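Local atomic coordinates of beta-Lactamase/D-Alanine Carboxypeptidase (Pseudomonas syringae pv. tomato, PDB entry 5EVI), a protein that probably hydrolyses the amide bond of beta-lactam antibiotics to give substituted beta-amino acids, as a serine-type class C beta-lactamase linked to antibiotic resistance. Residues P57-S60 and D61-F64; S293-L296 and N297-A301. All blocks are in the same frame, centred on the assembly; numbering follows the deposited sequence.

Contact 1 of 2, residues P57-S60 and D61-F64; sequences PVSS and DTLF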
ATOM      1  N   PRO D  57       9.228 -18.592 -15.943  1.00 25.09           N
ATOM      2  CA  PRO D  57       8.287 -17.556 -16.408  1.00 24.48           C
ATOM      3  C   PRO D  57       7.461 -16.915 -15.293  1.00 23.72           C
ATOM      4  O   PRO D  57       7.114 -17.566 -14.300  1.00 22.89           O
ATOM      5  CB  PRO D  57       7.367 -18.326 -17.349  1.00 24.66           C
ATOM      6  CG  PRO D  57       7.349 -19.700 -16.763  1.00 24.89           C
ATOM      7  CD  PRO D  57       8.784 -19.935 -16.363  1.00 24.63           C
ATOM      8  N   VAL D  58       7.113 -15.649 -15.488  1.00 22.99           N
ATOM      9  CA  VAL D  58       6.248 -14.963 -14.554  1.00 22.51           C
ATOM     10  C   VAL D  58       4.853 -15.606 -14.682  1.00 22.03           C
ATOM     11  O   VAL D  58       4.344 -15.811 -15.797  1.00 20.87           O
ATOM     12  CB  VAL D  58       6.201 -13.437 -14.814  1.00 22.84           C
ATOM     13  CG1 VAL D  58       5.159 -12.763 -13.943  1.00 22.19           C
ATOM     14  CG2 VAL D  58       7.569 -12.808 -14.566  1.00 23.13           C
ATOM     15  N   SER D  59       4.273 -15.948 -13.536  1.00 21.11           N
ATOM     16  CA  SER D  59       2.872 -16.388 -13.446  1.00 21.79           C
ATOM     17  C   SER D  59       2.062 -15.468 -12.538  1.00 22.43           C
ATOM     18  O   SER D  59       2.602 -14.634 -11.790  1.00 22.83           O
ATOM     19  CB  SER D  59       2.806 -17.811 -12.872  1.00 21.30           C
ATOM     20  OG  SER D  59       3.062 -17.798 -11.473  1.00 21.85           O
ATOM     21  N   SER D  60       0.757 -15.680 -12.540  1.00 22.90           N
ATOM     22  CA  SER D  60      -0.123 -15.035 -11.560  1.00 23.74           C
ATOM     23  C   SER D  60       0.115 -15.501 -10.103  1.00 24.04           C
ATOM     24  O   SER D  60      -0.544 -15.003  -9.196  1.00 23.84           O
ATOM     25  CB  SER D  60      -1.577 -15.268 -11.956  1.00 24.26           C
ATOM     26  OG  SER D  60      -1.813 -14.681 -13.223  1.00 25.67           O
ATOM     27  N   ASP D  61       1.009 -16.477  -9.890  1.00 24.08           N
ATOM     28  CA  ASP D  61       1.397 -16.942  -8.544  1.00 24.35           C
ATOM     29  C   ASP D  61       2.818 -16.575  -8.130  1.00 23.67           C
ATOM     30  O   ASP D  61       3.212 -16.809  -6.994  1.00 23.34           O
ATOM     31  CB  ASP D  61       1.221 -18.454  -8.482  1.00 25.92           C
ATOM     32  CG  ASP D  61      -0.171 -18.880  -8.910  1.00 27.20           C
ATOM     33  OD1 ASP D  61      -1.149 -18.269  -8.406  1.00 27.83           O
ATOM     34  OD2 ASP D  61      -0.285 -19.787  -9.769  1.00 28.06           O
ATOM     35  N   THR D  62       3.593 -16.028  -9.059  1.00 22.55           N
ATOM     36  CA  THR D  62       4.886 -15.421  -8.749  1.00 22.35           C
ATOM     37  C   THR D  62       4.739 -14.379  -7.641  1.00 21.86           C
ATOM     38  O   THR D  62       3.879 -13.509  -7.743  1.00 21.36           O
ATOM     39  CB  THR D  62       5.416 -14.710  -9.985  1.00 22.16           C
ATOM     40  OG1 THR D  62       5.469 -15.636 -11.074  1.00 22.40           O
ATOM     41  CG2 THR D  62       6.804 -14.102  -9.737  1.00 22.52           C
ATOM     42  N   LEU D  63       5.606 -14.445  -6.631  1.00 22.11           N
ATOM     43  CA  LEU D  63       5.594 -13.479  -5.515  1.00 22.31           C
ATOM     44  C   LEU D  63       6.487 -12.283  -5.836  1.00 21.75           C
ATOM     45  O   LEU D  63       7.668 -12.461  -6.169  1.00 21.08           O
ATOM     46  CB  LEU D  63       6.071 -14.125  -4.200  1.00 23.76           C
ATOM     47  CG  LEU D  63       5.793 -15.611  -3.929  1.00 24.51           C
ATOM     48  CD1 LEU D  63       6.319 -15.995  -2.558  1.00 24.28           C
ATOM     49  CD2 LEU D  63       4.319 -15.954  -4.048  1.00 25.43           C
ATOM     50  N   PHE D  64       5.912 -11.079  -5.730  1.00 20.44           N
ATOM     51  CA  PHE D  64       6.632  -9.810  -5.838  1.00 20.13           C
ATOM     52  C   PHE D  64       6.591  -9.068  -4.502  1.00 20.03           C
ATOM     53  O   PHE D  64       5.571  -9.093  -3.793  1.00 19.64           O
ATOM     54  CB  PHE D  64       5.975  -8.921  -6.894  1.00 20.42           C
ATOM     55  CG  PHE D  64       6.009  -9.491  -8.289  1.00 20.17           C
ATOM     56  CD1 PHE D  64       6.930  -9.029  -9.225  1.00 20.46           C
ATOM     57  CD2 PHE D  64       5.100 -10.471  -8.678  1.00 20.07           C
ATOM     58  CE1 PHE D  64       6.964  -9.528 -10.510  1.00 20.59           C
ATOM     59  CE2 PHE D  64       5.126 -10.987  -9.966  1.00 20.41           C
ATOM     60  CZ  PHE D  64       6.058 -10.520 -10.890  1.00 20.81           C
TER
HETATM   61  O   HOH W   1       2.005 -12.439  -9.573  1.00 23.60           O
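Ser59 and Thr62 face each other across a type I beta turn, which Ser60 and Asp61 round at its corner. This turn is the tight part of the contact. Its closing backbone bond is bent: Thr62 N gives its hydrogen to Ser59 O over 3.2 Å. Straighter is the bond from Ser59 N to Thr62 OG1, 2.8 Å at 168°. With chi1 at -55° the Thr62 hydroxyl lies beside its own backbone N, on the side of the turn's first residue. Ser59 OG, set between its own N and carbonyl carbon (chi1 75°), accepts from Asp61 N at 2.9 Å, an ST turn nested in the beta turn. One serine and one threonine hydroxyl thus take up two backbone N-H groups within the four residues of the turn. Water 1 donates to Ser59 O and to Thr62 O (2.8 Å), joining the two carbonyls. Beside the turn, buried Val58 CG1 meets Phe64 CZ at the ring edge, in the ring plane and at an ordinary van der Waals distance of 3.9 Å. Pro57, by contrast, is exposed and stands apart from 61-64, and Ser59 and Asp61 are only partly covered. Asp61 OD1 forms a salt bridge with Arg233 NE of helix 232-243, and Ser60 OG bonds Asn46 of strand 43-48. Val58 and Phe64 both touch Ser33 of strand 31-38.

Contact 2 of 2, residues S293-L296 and N297-A301; sequences SAML and NTQKA
Gln299 NE2 donates to Met295 O at 3.0 Å, the shortest hydrogen bond between residues 293-296 and 297-301, with an N-H...O angle of 155°. The donor stands above the carbonyl plane, while Met295 O lies close to the plane of the Gln299 amide, so the N-H is well aimed although the carbonyl is met from one side. The glutamine gets there by folding: CG sits beside the backbone N (chi1 -87°) and the chain bends again at chi2 (80°), which turns the amide back over the residues before it. Its other end, OE1, lies 3.3 Å from Ala294 O, an approach of two acceptors and no bond. Residue 295, present as selenomethionine, is bent at both chi2 and chi3 and crosses the glutamine side chain at about a right angle, with CE 3.9 Å from Gln299 NE2 and SE alongside the same amide. Both residues also touch Val266 of strand 262-266.

The backbone turns by two bonds in succession. Leu296 N binds Ser293 O at 2.9 Å within the 3-10 segment, and Asn297 N binds Ala294 O at 3.1 Å, prolonging that i to i+3 pattern by one residue. Leu296 leans away from the turn onto Ile123 and Tyr154; Tyr154 belongs to a set of residues that resembles the active-site motifs of serine beta-lactamases, so this side probably borders the catalytic pocket. Thr298 OG1 is hydrogen-bonded to Thr153 OG1. The Gln299 amide can thus be read as taking the place of a further backbone donor, satisfying a carbonyl at the end of the 3-10 segment just as the chain straightens into strand 299-308.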
ATOM      1  N   SER D 293       7.418  11.864  -7.385  1.00 28.80           N
ATOM      2  CA  SER D 293       8.312  11.831  -6.199  1.00 29.21           C
ATOM      3  C   SER D 293       8.395  13.186  -5.465  1.00 29.46           C
ATOM      4  O   SER D 293       8.686  13.235  -4.258  1.00 28.70           O
ATOM      5  CB  SER D 293       9.711  11.300  -6.551  1.00 30.31           C
ATOM      6  OG  SER D 293       9.788   9.909  -6.300  1.00 30.89           O
ATOM      7  N   ALA D 294       8.092  14.282  -6.163  1.00 28.93           N
ATOM      8  CA  ALA D 294       7.886  15.569  -5.503  1.00 29.51           C
ATOM      9  C   ALA D 294       6.957  15.443  -4.271  1.00 28.80           C
ATOM     10  O   ALA D 294       7.170  16.106  -3.253  1.00 30.03           O
ATOM     11  CB  ALA D 294       7.337  16.590  -6.493  1.00 30.47           C
HETATM   12  N   MSE D 295       5.973  14.547  -4.341  1.00 27.37           N
HETATM   13  CA  MSE D 295       4.999  14.386  -3.247  1.00 27.49           C
HETATM   14  C   MSE D 295       5.584  13.744  -2.002  1.00 28.30           C
HETATM   15  O   MSE D 295       4.943  13.771  -0.956  1.00 29.80           O
HETATM   16  CB  MSE D 295       3.787  13.575  -3.709  1.00 26.01           C
HETATM   17  CG  MSE D 295       3.018  14.243  -4.844  1.00 25.14           C
HETATM   18 SE   MSE D 295       1.998  15.819  -4.252  0.20 22.79          SE
HETATM   19  CE  MSE D 295       0.882  15.005  -2.854  1.00 23.57           C
ATOM     20  N   LEU D 296       6.776  13.147  -2.093  1.00 29.01           N
ATOM     21  CA  LEU D 296       7.512  12.697  -0.903  1.00 30.30           C
ATOM     22  C   LEU D 296       7.962  13.846   0.024  1.00 30.80           C
ATOM     23  O   LEU D 296       8.250  13.606   1.189  1.00 31.59           O
ATOM     24  CB  LEU D 296       8.730  11.845  -1.290  1.00 31.31           C
ATOM     25  CG  LEU D 296       8.453  10.496  -1.973  1.00 31.73           C
ATOM     26  CD1 LEU D 296       9.735   9.838  -2.472  1.00 32.87           C
ATOM     27  CD2 LEU D 296       7.699   9.570  -1.030  1.00 32.32           C
ATOM     28  N   ASN D 297       8.019  15.078  -0.475  1.00 30.42           N
ATOM     29  CA  ASN D 297       8.367  16.230   0.364  1.00 30.92           C
ATOM     30  C   ASN D 297       7.133  16.805   1.047  1.00 30.10           C
ATOM     31  O   ASN D 297       6.018  16.531   0.643  1.00 29.32           O
ATOM     32  CB  ASN D 297       9.048  17.320  -0.457  1.00 31.42           C
ATOM     33  CG  ASN D 297      10.381  16.877  -1.045  1.00 32.29           C
ATOM     34  OD1 ASN D 297      10.926  17.565  -1.903  1.00 35.05           O
ATOM     35  ND2 ASN D 297      10.903  15.730  -0.603  1.00 32.17           N
ATOM     36  N   THR D 298       7.353  17.633   2.063  1.00 29.99           N
ATOM     37  CA  THR D 298       6.270  18.129   2.913  1.00 30.23           C
ATOM     38  C   THR D 298       5.372  19.096   2.148  1.00 30.95           C
ATOM     39  O   THR D 298       5.855  20.068   1.586  1.00 30.76           O
ATOM     40  CB  THR D 298       6.835  18.784   4.183  1.00 30.19           C
ATOM     41  OG1 THR D 298       7.563  17.791   4.920  1.00 29.83           O
ATOM     42  CG2 THR D 298       5.733  19.333   5.065  1.00 29.59           C
ATOM     43  N   GLN D 299       4.072  18.797   2.118  1.00 31.79           N
ATOM     44  CA  GLN D 299       3.065  19.620   1.437  1.00 32.83           C
ATOM     45  C   GLN D 299       2.116  20.175   2.475  1.00 33.03           C
ATOM     46  O   GLN D 299       1.976  19.598   3.548  1.00 31.92           O
ATOM     47  CB  GLN D 299       2.218  18.786   0.464  1.00 33.51           C
ATOM     48  CG  GLN D 299       2.781  18.630  -0.939  1.00 34.83           C
ATOM     49  CD  GLN D 299       3.854  17.577  -1.022  1.00 35.44           C
ATOM     50  OE1 GLN D 299       4.934  17.816  -1.569  1.00 34.67           O
ATOM     51  NE2 GLN D 299       3.569  16.396  -0.472  1.00 36.47           N
ATOM     52  N   LYS D 300       1.452  21.277   2.134  1.00 33.76           N
ATOM     53  CA  LYS D 300       0.324  21.770   2.912  1.00 34.60           C
ATOM     54  C   LYS D 300      -0.861  20.811   2.746  1.00 33.82           C
ATOM     55  O   LYS D 300      -1.073  20.250   1.668  1.00 32.50           O
ATOM     56  CB  LYS D 300      -0.080  23.171   2.454  1.00 35.71           C
ATOM     57  CG  LYS D 300      -1.273  23.731   3.210  1.00 37.32           C
ATOM     58  CD  LYS D 300      -1.249  25.256   3.293  1.00 38.39           C
ATOM     59  CE  LYS D 300      -2.243  25.767   4.321  1.00 39.28           C
ATOM     60  NZ  LYS D 300      -3.605  25.174   4.157  1.00 39.55           N
ATOM     61  N   ALA D 301      -1.616  20.630   3.824  1.00 34.60           N
ATOM     62  CA  ALA D 301      -2.821  19.809   3.810  1.00 35.65           C
ATOM     63  C   ALA D 301      -3.957  20.549   4.505  1.00 36.60           C
ATOM     64  O   ALA D 301      -3.720  21.439   5.321  1.00 35.88           O
ATOM     65  CB  ALA D 301      -2.568  18.475   4.500  1.00 35.95           C
TER

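How the contacts relate
From the N terminus, the chain leaves strand 43-48 and makes contact 1 within the loop that leads to helix 70-83. Contact 2 comes more than 220 residues later, where the chain after helix 284-290 turns into strand 299-308. Each contact closes a short local turn; they lie in series, neither nested nor crossed, with centres 33 Å apart on opposite sides of the chain's centre. Both border the same large antiparallel sheet near its two ends: contact 1 ties strands 31-38 and 43-48 to helix 232-243, whereas contact 2 leads into strand 299-308 beside strands 151-152 and 262-266.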